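Long-range contacts in sugar ABC transporter substrate-binding protein (Treponema pallidum subsp. pallidum, PDB 5U2P), which probably binds a solute, perhaps a sugar, in the periplasm and delivers it to an ABC transporter, although its natural ligand is not established: residues 195-200 / 224-229; 187-192 / 374-379; 45-50 / 335-340; 41-46 / 64-69. All coordinates share one frame; numbering follows the deposited sequence.

Interaction 1: 195-200 / 224-229; sequences DAITKV and RALYPV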
loop_
_atom_site.group_PDB
_atom_site.type_symbol
_atom_site.label_atom_id
_atom_site.label_comp_id
_atom_site.label_asym_id
_atom_site.label_seq_id
_atom_site.Cartn_x
_atom_site.Cartn_y
_atom_site.Cartn_z
ATOM N N ASP A 195 7.436 -7.563 -0.724
ATOM C CA ASP A 195 6.197 -8.290 -0.950
ATOM C C ASP A 195 6.301 -9.715 -0.401
ATOM O O ASP A 195 5.461 -10.169 0.389
ATOM C CB ASP A 195 5.871 -8.295 -2.448
ATOM C CG ASP A 195 4.627 -9.083 -2.778
ATOM O OD1 ASP A 195 3.517 -8.515 -2.632
ATOM O OD2 ASP A 195 4.758 -10.260 -3.194
ATOM N N ALA A 196 7.366 -10.412 -0.779
ATOM C CA ALA A 196 7.500 -11.808 -0.415
ATOM C C ALA A 196 7.705 -12.009 1.080
ATOM O O ALA A 196 7.096 -12.905 1.665
ATOM C CB ALA A 196 8.639 -12.422 -1.199
ATOM N N ILE A 197 8.546 -11.182 1.702
ATOM C CA ILE A 197 8.770 -11.265 3.143
ATOM C C ILE A 197 7.446 -11.023 3.869
ATOM O O ILE A 197 7.122 -11.697 4.859
ATOM C CB ILE A 197 9.830 -10.240 3.622
ATOM C CG1 ILE A 197 11.224 -10.637 3.119
ATOM C CG2 ILE A 197 9.836 -10.117 5.163
ATOM C CD1 ILE A 197 12.294 -9.583 3.331
ATOM N N THR A 198 6.689 -10.056 3.373
ATOM C CA THR A 198 5.465 -9.650 4.047
ATOM C C THR A 198 4.468 -10.808 4.004
ATOM O O THR A 198 3.794 -11.115 5.010
ATOM C CB THR A 198 4.873 -8.359 3.405
ATOM O OG1 THR A 198 5.781 -7.270 3.621
ATOM C CG2 THR A 198 3.520 -7.999 4.038
ATOM N N LYS A 199 4.383 -11.472 2.858
ATOM C CA LYS A 199 3.430 -12.561 2.696
ATOM C C LYS A 199 3.766 -13.779 3.564
ATOM O O LYS A 199 2.873 -14.389 4.128
ATOM C CB LYS A 199 3.334 -12.978 1.233
ATOM C CG LYS A 199 2.594 -11.984 0.389
ATOM C CD LYS A 199 2.385 -12.523 -1.016
ATOM C CE LYS A 199 1.653 -11.534 -1.860
ATOM N NZ LYS A 199 0.906 -12.213 -2.963
ATOM N N VAL A 200 5.036 -14.140 3.662
ATOM C CA VAL A 200 5.372 -15.329 4.442
ATOM C C VAL A 200 5.110 -15.052 5.925
ATOM O O VAL A 200 4.656 -15.932 6.651
ATOM C CB VAL A 200 6.832 -15.788 4.205
ATOM C CG1 VAL A 200 7.831 -14.737 4.665
ATOM C CG2 VAL A 200 7.081 -17.130 4.889
ATOM N N ARG A 224 14.914 -17.110 10.199
ATOM C CA ARG A 224 15.027 -18.216 9.253
ATOM C C ARG A 224 13.736 -18.402 8.438
ATOM O O ARG A 224 13.736 -19.112 7.423
ATOM C CB ARG A 224 15.422 -19.513 9.978
ATOM C CG ARG A 224 14.436 -20.020 10.978
ATOM C CD ARG A 224 15.051 -21.120 11.861
ATOM N NE ARG A 224 14.107 -21.539 12.891
ATOM C CZ ARG A 224 13.167 -22.462 12.718
ATOM N NH1 ARG A 224 13.041 -23.081 11.551
ATOM N NH2 ARG A 224 12.350 -22.768 13.716
ATOM N N ALA A 225 12.656 -17.727 8.833
ATOM C CA ALA A 225 11.434 -17.758 8.040
ATOM C C ALA A 225 11.700 -17.134 6.674
ATOM O O ALA A 225 11.040 -17.475 5.695
ATOM C CB ALA A 225 10.286 -17.028 8.764
ATOM N N LEU A 226 12.673 -16.223 6.626
ATOM C CA LEU A 226 13.054 -15.516 5.400
ATOM C C LEU A 226 13.978 -16.316 4.488
ATOM O O LEU A 226 14.238 -15.892 3.350
ATOM C CB LEU A 226 13.740 -14.193 5.752
ATOM C CG LEU A 226 12.809 -13.010 6.021
ATOM C CD1 LEU A 226 11.612 -13.418 6.806
ATOM C CD2 LEU A 226 13.532 -11.904 6.745
ATOM N N TYR A 227 14.521 -17.432 4.990
ATOM C CA TYR A 227 15.460 -18.251 4.211
ATOM C C TYR A 227 14.927 -18.633 2.813
ATOM O O TYR A 227 15.627 -18.428 1.804
ATOM C CB TYR A 227 15.838 -19.514 4.993
ATOM C CG TYR A 227 16.717 -20.478 4.221
ATOM C CD1 TYR A 227 18.097 -20.321 4.194
ATOM C CD2 TYR A 227 16.167 -21.553 3.531
ATOM C CE1 TYR A 227 18.908 -21.202 3.482
ATOM C CE2 TYR A 227 16.970 -22.445 2.825
ATOM C CZ TYR A 227 18.338 -22.262 2.808
ATOM O OH TYR A 227 19.130 -23.141 2.107
ATOM N N PRO A 228 13.704 -19.188 2.739
ATOM C CA PRO A 228 13.206 -19.568 1.411
ATOM C C PRO A 228 12.943 -18.398 0.462
ATOM O O PRO A 228 13.144 -18.569 -0.735
ATOM C CB PRO A 228 11.906 -20.327 1.723
ATOM C CG PRO A 228 11.543 -19.935 3.111
ATOM C CD PRO A 228 12.827 -19.696 3.811
ATOM N N VAL A 229 12.517 -17.231 0.958
ATOM C CA VAL A 229 12.214 -16.126 0.048
ATOM C C VAL A 229 13.502 -15.452 -0.419
ATOM O O VAL A 229 13.575 -14.951 -1.544
ATOM C CB VAL A 229 11.263 -15.073 0.684
ATOM C CG1 VAL A 229 10.018 -15.758 1.236
ATOM C CG2 VAL A 229 11.955 -14.281 1.768
#
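I197 and V229 cross at about a right angle in a mainly apolar interface between helix 191-214 and the start of helix 227-238. The CG1 methylene of I197 lies 4.0 Å from CG2 of V229, and the same I197 CG1 is 4.1 Å from CG of L226, so one isoleucine branch is shared by two partners. Its second branch also takes part, CG2 of I197 reaching CD1 of L226 at 4.1 Å. This division follows from the isoleucine torsion: CG1 sits beside the backbone N (chi1 -70°), which puts CG2 anti to that N, where it meets CD1 of L226.

The remaining apolar contacts gather round V229. Its CB is 4.2 Å from CB of A196. CG1 of V229 touches CG1 of V200 at 4.2 Å, while CG2 lies against I197. Both valines have a second conformer, and these branch assignments, like those below, apply to the one described. The arrangement is a helix-helix pairing within the lobe that contains strand 138-145, one of the two lobes expected of a periplasmic binding protein.

Contacts between side chain and backbone are fewer. CG2 of V200 lies 4.1 Å from the carbonyl O of A225, and CG1 of V229 approaches the carbonyl O of A196, which is already engaged as acceptor for the backbone N of V200. Outside the pair, I197 also packs on L209 of its own helix, L226 rests on W220, and A196 touches I292 and T293.

Interaction 2: 187-192 / 374-379; sequences SFPHTL and QAIDAY. With EDO (1,2-ethanediol), chain E.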
loop_
_atom_site.group_PDB
_atom_site.type_symbol
_atom_site.label_atom_id
_atom_site.label_comp_id
_atom_site.label_asym_id
_atom_site.label_seq_id
_atom_site.Cartn_x
_atom_site.Cartn_y
_atom_site.Cartn_z
ATOM N N SER A 187 13.172 3.105 -0.728
ATOM C CA SER A 187 13.098 2.280 0.488
ATOM C C SER A 187 13.826 0.945 0.357
ATOM O O SER A 187 14.175 0.506 -0.739
ATOM C CB SER A 187 11.633 2.049 0.876
ATOM O OG SER A 187 10.838 1.750 -0.255
ATOM N N PHE A 188 14.132 0.349 1.510
ATOM C CA PHE A 188 14.660 -1.008 1.581
ATOM C C PHE A 188 13.657 -1.829 2.377
ATOM O O PHE A 188 12.964 -1.290 3.234
ATOM C CB PHE A 188 16.046 -1.076 2.266
ATOM C CG PHE A 188 17.138 -0.345 1.528
ATOM C CD1 PHE A 188 18.129 0.326 2.225
ATOM C CD2 PHE A 188 17.178 -0.342 0.152
ATOM C CE1 PHE A 188 19.133 1.007 1.555
ATOM C CE2 PHE A 188 18.178 0.336 -0.529
ATOM C CZ PHE A 188 19.155 1.011 0.180
ATOM N N PRO A 189 13.552 -3.130 2.090
ATOM C CA PRO A 189 14.136 -3.800 0.936
ATOM C C PRO A 189 13.347 -3.366 -0.288
ATOM O O PRO A 189 12.339 -2.662 -0.123
ATOM C CB PRO A 189 13.947 -5.287 1.244
ATOM C CG PRO A 189 12.739 -5.326 2.123
ATOM C CD PRO A 189 12.725 -4.041 2.902
ATOM N N HIS A 190 13.800 -3.750 -1.471
ATOM C CA HIS A 190 13.038 -3.464 -2.676
ATOM C C HIS A 190 11.652 -4.118 -2.622
ATOM O O HIS A 190 11.459 -5.144 -1.985
ATOM C CB HIS A 190 13.793 -3.944 -3.917
ATOM C CG HIS A 190 13.091 -3.573 -5.178
ATOM N ND1 HIS A 190 12.236 -4.433 -5.832
ATOM C CD2 HIS A 190 13.044 -2.403 -5.853
ATOM C CE1 HIS A 190 11.711 -3.814 -6.876
ATOM N NE2 HIS A 190 12.183 -2.577 -6.907
ATOM N N THR A 191 10.692 -3.506 -3.312
ATOM C CA THR A 191 9.327 -3.994 -3.417
ATOM C C THR A 191 9.146 -5.502 -3.591
ATOM O O THR A 191 8.259 -6.095 -3.000
ATOM C CB THR A 191 8.644 -3.309 -4.641
ATOM O OG1 THR A 191 8.978 -1.906 -4.666
ATOM C CG2 THR A 191 7.157 -3.500 -4.606
ATOM N N LEU A 192 9.938 -6.104 -4.476
ATOM C CA LEU A 192 9.839 -7.532 -4.742
ATOM C C LEU A 192 10.091 -8.357 -3.489
ATOM O O LEU A 192 9.276 -9.213 -3.105
ATOM C CB LEU A 192 10.835 -7.942 -5.841
ATOM C CG LEU A 192 10.947 -9.435 -6.142
ATOM C CD1 LEU A 192 9.616 -9.930 -6.578
ATOM C CD2 LEU A 192 11.981 -9.677 -7.226
ATOM N N GLN A 374 -0.199 -4.503 4.491
ATOM C CA GLN A 374 0.825 -3.528 4.145
ATOM C C GLN A 374 2.224 -4.142 4.040
ATOM O O GLN A 374 2.747 -4.748 5.002
ATOM C CB GLN A 374 0.846 -2.382 5.153
ATOM C CG GLN A 374 1.912 -1.346 4.799
ATOM C CD GLN A 374 1.593 0.048 5.260
ATOM O OE1 GLN A 374 0.573 0.630 4.873
ATOM N NE2 GLN A 374 2.479 0.609 6.080
ATOM N N ALA A 375 2.835 -3.961 2.872
ATOM C CA ALA A 375 4.206 -4.375 2.637
ATOM C C ALA A 375 5.178 -3.617 3.526
ATOM O O ALA A 375 5.019 -2.421 3.766
ATOM C CB ALA A 375 4.590 -4.172 1.160
ATOM N N ILE A 376 6.213 -4.312 3.999
ATOM C CA ILE A 376 7.125 -3.713 4.961
ATOM C C ILE A 376 7.895 -2.493 4.437
ATOM O O ILE A 376 8.325 -1.666 5.249
ATOM C CB ILE A 376 8.138 -4.750 5.491
ATOM C CG1 ILE A 376 8.939 -5.365 4.337
ATOM C CG2 ILE A 376 7.421 -5.812 6.307
ATOM C CD1 ILE A 376 10.150 -6.236 4.781
ATOM N N ASP A 377 8.015 -2.329 3.113
ATOM C CA ASP A 377 8.712 -1.156 2.571
ATOM C C ASP A 377 7.811 0.081 2.510
ATOM O O ASP A 377 8.281 1.154 2.162
ATOM C CB ASP A 377 9.318 -1.439 1.170
ATOM C CG ASP A 377 8.283 -1.750 0.100
ATOM O OD1 ASP A 377 7.175 -2.210 0.450
ATOM O OD2 ASP A 377 8.612 -1.569 -1.115
ATOM N N ALA A 378 6.533 -0.069 2.843
ATOM C CA ALA A 378 5.597 1.058 2.748
ATOM C C ALA A 378 5.652 1.929 4.000
ATOM O O ALA A 378 5.216 3.087 3.980
ATOM C CB ALA A 378 4.189 0.562 2.517
ATOM N N TYR A 379 6.197 1.377 5.086
ATOM C CA TYR A 379 6.280 2.098 6.360
ATOM C C TYR A 379 7.325 3.224 6.264
ATOM O O TYR A 379 8.361 3.078 5.599
ATOM C CB TYR A 379 6.642 1.137 7.505
ATOM C CG TYR A 379 5.591 0.139 7.850
ATOM C CD1 TYR A 379 5.489 -1.070 7.173
ATOM C CD2 TYR A 379 4.658 0.410 8.847
ATOM C CE1 TYR A 379 4.496 -1.980 7.488
ATOM C CE2 TYR A 379 3.683 -0.490 9.170
ATOM C CZ TYR A 379 3.606 -1.688 8.506
ATOM O OH TYR A 379 2.621 -2.573 8.843
HETATM C C1 EDO E . 3.974 0.128 -1.943
HETATM O O1 EDO E . 3.432 -0.571 -3.062
HETATM C C2 EDO E . 4.751 -0.778 -1.001
HETATM O O2 EDO E . 5.202 -2.003 -1.576
HETATM O O HOH W 1 11.120 -0.591 -1.595
HETATM O O HOH W 2 7.874 1.802 -1.577
HETATM O O HOH W 3 7.467 -0.290 -3.105
#
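The carboxylate of D377 has OD2 3.4 Å from CA of T191 and OD1 bonded to a 1,2-ethanediol molecule, while its CB lies against the carbonyl O of P189. The P189 ring is met at CG by CD1 of I376, 3.8 Å away, the two side chains crossing at about a right angle. Within the segments, the H190 ring carries OG1 of T191 over one face, near the rim, and CB of L192 at its edge; its NE2 is bonded to the carbonyl O of S183. The Y379 ring has NE2 of Q374 above its centre, 3.3 Å from the plane, and CA of I376 at the edge.

Water forms the polar part of the contact. One water lies 2.7 Å from OG of S187 and also reaches the carbonyl O of P189 and OD2 of D377. Another, 2.6 Å from OD2 of D377, links that oxygen to OG1 of T191. OD1 of D377 accepts a 2.8 Å bond from O2 of the diol, which probably comes from the crystallisation liquor. With CG between the backbone N and the carbonyl carbon (chi1 64°), D377 places CB 3.5 Å from the carbonyl O of P189, leaving OD2 beside T191. The diol lies among D377, N140 and S138; whether a natural ligand binds there is not established.

The motif is a cis-proline turn, the peptide before P189 being cis, that leads into H190, the N-cap of helix 191-214. The loop after strand 372-374 packs on that helix through I376 and D377 at A194, while T191 and A375 touch N140 of strand 138-145.

Interaction 3: 45-50 / 335-340; sequences SGLQNV and NSFFEE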
loop_
_atom_site.group_PDB
_atom_site.type_symbol
_atom_site.label_atom_id
_atom_site.label_comp_id
_atom_site.label_asym_id
_atom_site.label_seq_id
_atom_site.Cartn_x
_atom_site.Cartn_y
_atom_site.Cartn_z
ATOM N N SER A 45 -11.765 19.714 -3.249
ATOM C CA SER A 45 -13.123 20.060 -3.629
ATOM C C SER A 45 -14.042 18.907 -3.228
ATOM O O SER A 45 -15.196 19.128 -2.864
ATOM C CB SER A 45 -13.222 20.360 -5.132
ATOM O OG SER A 45 -12.558 19.378 -5.905
ATOM N N GLY A 46 -13.511 17.683 -3.261
ATOM C CA GLY A 46 -14.269 16.508 -2.866
ATOM C C GLY A 46 -14.807 16.645 -1.453
ATOM O O GLY A 46 -16.017 16.532 -1.217
ATOM N N LEU A 47 -13.911 16.899 -0.509
ATOM C CA LEU A 47 -14.314 17.071 0.883
ATOM C C LEU A 47 -15.137 18.340 1.106
ATOM O O LEU A 47 -16.032 18.360 1.944
ATOM C CB LEU A 47 -13.100 17.096 1.802
ATOM C CG LEU A 47 -12.456 15.743 2.112
ATOM C CD1 LEU A 47 -11.301 15.930 3.067
ATOM C CD2 LEU A 47 -13.459 14.745 2.684
ATOM N N GLN A 48 -14.841 19.405 0.378
ATOM C CA GLN A 48 -15.616 20.633 0.540
ATOM C C GLN A 48 -17.071 20.386 0.238
ATOM O O GLN A 48 -17.945 20.783 0.999
ATOM C CB GLN A 48 -15.082 21.735 -0.373
ATOM C CG GLN A 48 -13.775 22.340 0.093
ATOM C CD GLN A 48 -13.155 23.235 -0.964
ATOM O OE1 GLN A 48 -13.860 23.975 -1.649
ATOM N NE2 GLN A 48 -11.837 23.159 -1.112
ATOM N N ASN A 49 -17.320 19.720 -0.882
ATOM C CA ASN A 49 -18.676 19.484 -1.331
ATOM C C ASN A 49 -19.353 18.479 -0.423
ATOM O O ASN A 49 -20.561 18.552 -0.200
ATOM C CB ASN A 49 -18.682 19.011 -2.784
ATOM C CG ASN A 49 -18.201 20.094 -3.747
ATOM O OD1 ASN A 49 -18.293 21.284 -3.448
ATOM N ND2 ASN A 49 -17.680 19.684 -4.897
ATOM N N VAL A 50 -18.563 17.540 0.105
ATOM C CA VAL A 50 -19.049 16.600 1.092
ATOM C C VAL A 50 -19.582 17.344 2.316
ATOM O O VAL A 50 -20.693 17.084 2.783
ATOM C CB VAL A 50 -17.923 15.603 1.523
ATOM C CG1 VAL A 50 -18.149 15.109 2.899
ATOM C CG2 VAL A 50 -17.841 14.446 0.550
ATOM N N ASN A 335 -20.154 8.106 -3.554
ATOM C CA ASN A 335 -20.273 8.264 -5.004
ATOM C C ASN A 335 -19.998 9.706 -5.432
ATOM O O ASN A 335 -19.256 9.949 -6.379
ATOM C CB ASN A 335 -21.649 7.809 -5.477
ATOM C CG ASN A 335 -21.754 6.299 -5.579
ATOM O OD1 ASN A 335 -20.777 5.619 -5.902
ATOM N ND2 ASN A 335 -22.937 5.765 -5.305
ATOM N N SER A 336 -20.557 10.655 -4.697
ATOM C CA SER A 336 -20.290 12.066 -4.925
ATOM C C SER A 336 -18.817 12.395 -4.718
ATOM O O SER A 336 -18.183 13.043 -5.551
ATOM C CB SER A 336 -21.168 12.907 -3.999
ATOM O OG SER A 336 -20.887 14.284 -4.133
ATOM N N PHE A 337 -18.257 11.913 -3.619
ATOM C CA PHE A 337 -16.866 12.168 -3.292
ATOM C C PHE A 337 -15.899 11.705 -4.379
ATOM O O PHE A 337 -14.937 12.403 -4.706
ATOM C CB PHE A 337 -16.565 11.484 -1.944
ATOM C CG PHE A 337 -15.181 11.729 -1.405
ATOM C CD1 PHE A 337 -14.682 13.009 -1.281
ATOM C CD2 PHE A 337 -14.400 10.665 -0.968
ATOM C CE1 PHE A 337 -13.424 13.230 -0.761
ATOM C CE2 PHE A 337 -13.128 10.879 -0.451
ATOM C CZ PHE A 337 -12.641 12.162 -0.345
ATOM N N PHE A 338 -16.130 10.513 -4.924
ATOM C CA PHE A 338 -15.198 9.931 -5.868
ATOM C C PHE A 338 -15.437 10.389 -7.306
ATOM O O PHE A 338 -14.781 9.897 -8.227
ATOM C CB PHE A 338 -15.235 8.407 -5.774
ATOM C CG PHE A 338 -14.265 7.870 -4.744
ATOM C CD1 PHE A 338 -14.651 7.712 -3.424
ATOM C CD2 PHE A 338 -12.949 7.623 -5.082
ATOM C CE1 PHE A 338 -13.746 7.265 -2.471
ATOM C CE2 PHE A 338 -12.034 7.181 -4.133
ATOM C CZ PHE A 338 -12.441 7.000 -2.823
ATOM N N GLU A 339 -16.345 11.342 -7.491
ATOM C CA GLU A 339 -16.404 12.068 -8.763
ATOM C C GLU A 339 -15.245 13.070 -8.825
ATOM O O GLU A 339 -14.887 13.550 -9.897
ATOM C CB GLU A 339 -17.750 12.771 -8.927
ATOM C CG GLU A 339 -18.888 11.800 -9.203
ATOM C CD GLU A 339 -20.233 12.486 -9.300
ATOM O OE1 GLU A 339 -20.269 13.732 -9.223
ATOM O OE2 GLU A 339 -21.253 11.781 -9.453
ATOM N N GLU A 340 -14.653 13.352 -7.665
ATOM C CA GLU A 340 -13.527 14.270 -7.539
ATOM C C GLU A 340 -12.279 13.611 -6.960
ATOM O O GLU A 340 -11.162 13.851 -7.405
ATOM C CB GLU A 340 -13.924 15.446 -6.650
ATOM C CG GLU A 340 -15.166 16.169 -7.120
ATOM C CD GLU A 340 -15.236 17.584 -6.590
ATOM O OE1 GLU A 340 -15.989 17.817 -5.621
ATOM O OE2 GLU A 340 -14.536 18.459 -7.144
#
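E340 and F337 reach helix 45-58 by two different means, one polar and one apolar. The carboxylate of E340 straddles two side chains one turn apart at the start of helix 45-58: OE2 of E340 accepts a bond from OG of S45 at 2.5 Å, and OE1 of E340 takes a weak one from ND2 of N49 at 2.6 Å. The serine hydroxyl comes from above the carboxylate plane, 56° out of it. The bond from N49 is weak because it is bent, the N-H...O angle being 123°.

Next to this polar pair, the F337 ring meets the helix edge-on. Atom CD1 of F337 is 3.6 Å from atom C of G46. The backbone N of L47 also lies near the ring plane. G46 has no side chain to hold the ring off, and the CA atoms of G46 and F337 approach to 5.1 Å. The phenylalanine has CG anti to its backbone N (chi1 -176°), the rotation that carries the ring across to G46. L47 runs alongside the ring, with CD2 3.8 Å from CE1 of F337, and CG2 of V50 comes obliquely to CD1 of F337 at 3.9 Å.

Around this first shell, H341 stacks on the F337 ring and meets F338 edge-to-face. S44, the N-cap of helix 45-58, bonds through OG to the backbone N of L47. The whole is a close helix-helix approach at a glycine, where the end of helix 331-337 meets the first turn of helix 45-58 in the N-terminal lobe of a solute-binding protein fold.

Interaction 4: 41-46 / 64-69; sequences KHYSSG and VETIQD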
loop_
_atom_site.group_PDB
_atom_site.type_symbol
_atom_site.label_atom_id
_atom_site.label_comp_id
_atom_site.label_asym_id
_atom_site.label_seq_id
_atom_site.Cartn_x
_atom_site.Cartn_y
_atom_site.Cartn_z
ATOM N N LYS A 41 -3.459 20.722 1.827
ATOM C CA LYS A 41 -3.467 20.123 0.488
ATOM C C LYS A 41 -4.437 18.957 0.373
ATOM O O LYS A 41 -4.654 18.440 -0.714
ATOM C CB LYS A 41 -2.065 19.647 0.097
ATOM C CG LYS A 41 -1.039 20.763 -0.070
ATOM C CD LYS A 41 0.288 20.221 -0.591
ATOM C CE LYS A 41 1.269 21.337 -0.912
ATOM N NZ LYS A 41 1.729 22.032 0.320
ATOM N N HIS A 42 -5.020 18.542 1.490
ATOM C CA HIS A 42 -5.973 17.439 1.472
ATOM C C HIS A 42 -7.412 17.943 1.553
ATOM O O HIS A 42 -8.353 17.151 1.478
ATOM C CB HIS A 42 -5.681 16.466 2.620
ATOM C CG HIS A 42 -4.425 15.674 2.427
ATOM N ND1 HIS A 42 -3.890 14.869 3.410
ATOM C CD2 HIS A 42 -3.593 15.568 1.363
ATOM C CE1 HIS A 42 -2.788 14.297 2.959
ATOM N NE2 HIS A 42 -2.585 14.704 1.719
ATOM N N TYR A 43 -7.582 19.254 1.722
ATOM C CA TYR A 43 -8.920 19.852 1.773
ATOM C C TYR A 43 -9.415 20.067 0.358
ATOM O O TYR A 43 -9.506 21.196 -0.128
ATOM C CB TYR A 43 -8.905 21.166 2.555
ATOM C CG TYR A 43 -10.276 21.766 2.803
ATOM C CD1 TYR A 43 -11.377 20.960 3.082
ATOM C CD2 TYR A 43 -10.463 23.144 2.787
ATOM C CE1 TYR A 43 -12.628 21.511 3.320
ATOM C CE2 TYR A 43 -11.705 23.703 3.024
ATOM C CZ TYR A 43 -12.785 22.884 3.292
ATOM O OH TYR A 43 -14.023 23.446 3.522
ATOM N N SER A 44 -9.722 18.958 -0.298
ATOM C CA SER A 44 -10.061 18.955 -1.712
ATOM C C SER A 44 -11.459 19.494 -1.977
ATOM O O SER A 44 -12.252 19.702 -1.054
ATOM C CB SER A 44 -9.952 17.533 -2.256
ATOM O OG SER A 44 -10.856 16.673 -1.576
ATOM N N SER A 45 -11.765 19.714 -3.249
ATOM C CA SER A 45 -13.123 20.060 -3.629
ATOM C C SER A 45 -14.042 18.907 -3.228
ATOM O O SER A 45 -15.196 19.128 -2.864
ATOM C CB SER A 45 -13.222 20.360 -5.132
ATOM O OG SER A 45 -12.558 19.378 -5.905
ATOM N N GLY A 46 -13.511 17.683 -3.261
ATOM C CA GLY A 46 -14.269 16.508 -2.866
ATOM C C GLY A 46 -14.807 16.645 -1.453
ATOM O O GLY A 46 -16.017 16.532 -1.217
ATOM N N VAL A 64 -14.296 24.165 9.046
ATOM C CA VAL A 64 -13.023 23.522 8.719
ATOM C C VAL A 64 -11.832 24.427 9.026
ATOM O O VAL A 64 -11.806 25.604 8.666
ATOM C CB VAL A 64 -12.968 23.106 7.234
ATOM C CG1 VAL A 64 -11.618 22.473 6.894
ATOM C CG2 VAL A 64 -14.093 22.145 6.915
ATOM N N GLU A 65 -10.847 23.846 9.701
ATOM C CA GLU A 65 -9.596 24.509 10.022
ATOM C C GLU A 65 -8.461 23.782 9.301
ATOM O O GLU A 65 -8.184 22.622 9.620
ATOM C CB GLU A 65 -9.382 24.491 11.534
ATOM C CG GLU A 65 -8.208 25.296 12.026
ATOM C CD GLU A 65 -8.022 25.161 13.526
ATOM O OE1 GLU A 65 -6.938 25.528 14.025
ATOM O OE2 GLU A 65 -8.964 24.684 14.202
ATOM N N THR A 66 -7.818 24.436 8.329
ATOM C CA THR A 66 -6.733 23.789 7.585
ATOM C C THR A 66 -5.368 24.137 8.146
ATOM O O THR A 66 -5.145 25.242 8.639
ATOM C CB THR A 66 -6.731 24.168 6.095
ATOM O OG1 THR A 66 -6.461 25.565 5.954
ATOM C CG2 THR A 66 -8.063 23.820 5.446
ATOM N N ILE A 67 -4.455 23.180 8.059
ATOM C CA ILE A 67 -3.088 23.384 8.496
ATOM C C ILE A 67 -2.137 23.053 7.350
ATOM O O ILE A 67 -2.328 22.055 6.647
ATOM C CB ILE A 67 -2.750 22.514 9.711
ATOM C CG1 ILE A 67 -3.781 22.710 10.835
ATOM C CG2 ILE A 67 -1.347 22.810 10.197
ATOM C CD1 ILE A 67 -3.815 24.114 11.449
ATOM N N GLN A 68 -1.133 23.906 7.173
ATOM C CA GLN A 68 -0.062 23.679 6.207
ATOM C C GLN A 68 0.526 22.294 6.445
ATOM O O GLN A 68 0.851 21.942 7.578
ATOM C CB GLN A 68 1.010 24.759 6.339
ATOM C CG GLN A 68 2.018 24.810 5.212
ATOM C CD GLN A 68 2.959 25.994 5.343
ATOM O OE1 GLN A 68 2.522 27.146 5.373
ATOM N NE2 GLN A 68 4.256 25.717 5.436
ATOM N N ASP A 69 0.654 21.517 5.375
ATOM C CA ASP A 69 0.886 20.078 5.479
ATOM C C ASP A 69 2.103 19.705 6.307
ATOM O O ASP A 69 2.026 18.816 7.161
ATOM C CB ASP A 69 1.018 19.474 4.086
ATOM C CG ASP A 69 -0.300 19.441 3.347
ATOM O OD1 ASP A 69 -0.693 18.354 2.873
ATOM O OD2 ASP A 69 -0.945 20.505 3.247
#
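The contact lies within the beta-alpha-beta unit made of strand 33-39, helix 45-58 and strand 61-67, where Y43 and K41 of the connection that leads into the helix, with its 3-10 turn at 41-42, meet the end of the second strand. V64 lies on a face of the Y43 ring: its CG1 is 3.9 Å from the ring centroid and 13° off the normal, a CH-pi contact. The other branch, CG2 of V64, is 3.6 Å from OH of Y43. T66, two residues along the strand, brings its CG2 obliquely to CD2 of Y43 at 3.6 Å. With CG anti to the backbone N (chi1 -173°), the ring reaches V64 and T66; the tyrosine backbone is the centre of an inverse gamma turn.

Beyond the strand, D69 grips the backbone of the 3-10 turn. The amide N of K41 donates to the syn lone pair of OD2 of D69 at 2.9 Å, nearly straight at 163°. The aliphatic part of the lysine lies against the same carboxylate, CG of K41 being 3.3 Å from OD2 of D69, while NZ of K41 stays beyond salt-bridge range. H42 turns one ring face to OD1 of D69, and its ND1 is bonded to E90.

Strand 61-67 is the outermost strand on this side of the sheet, pairing with strand 33-39 through E65 and I67; V64 and T66 also touch I38, while I67 leans on helix 72-81.

The four contacts fall into two groups. Interactions 3 and 4, with centres about 13 Å apart, share S45, G46 and helix 45-58, and belong to the lobe built on the five-strand sheet. Interactions 1 and 2, about 12 Å apart between centres, share helix 191-214 and touch where T198 meets I376, in the lobe built round strand 138-145. Between centres, 1 and 3 are about 40 Å apart, on opposite sides of the chain's centre. Along the sequence interaction 4 closes first, interaction 1 is nested within 2, and 2 crosses 3. The chain thus passes between lobes more than once, consistent with the two-lobed architecture of solute-binding proteins.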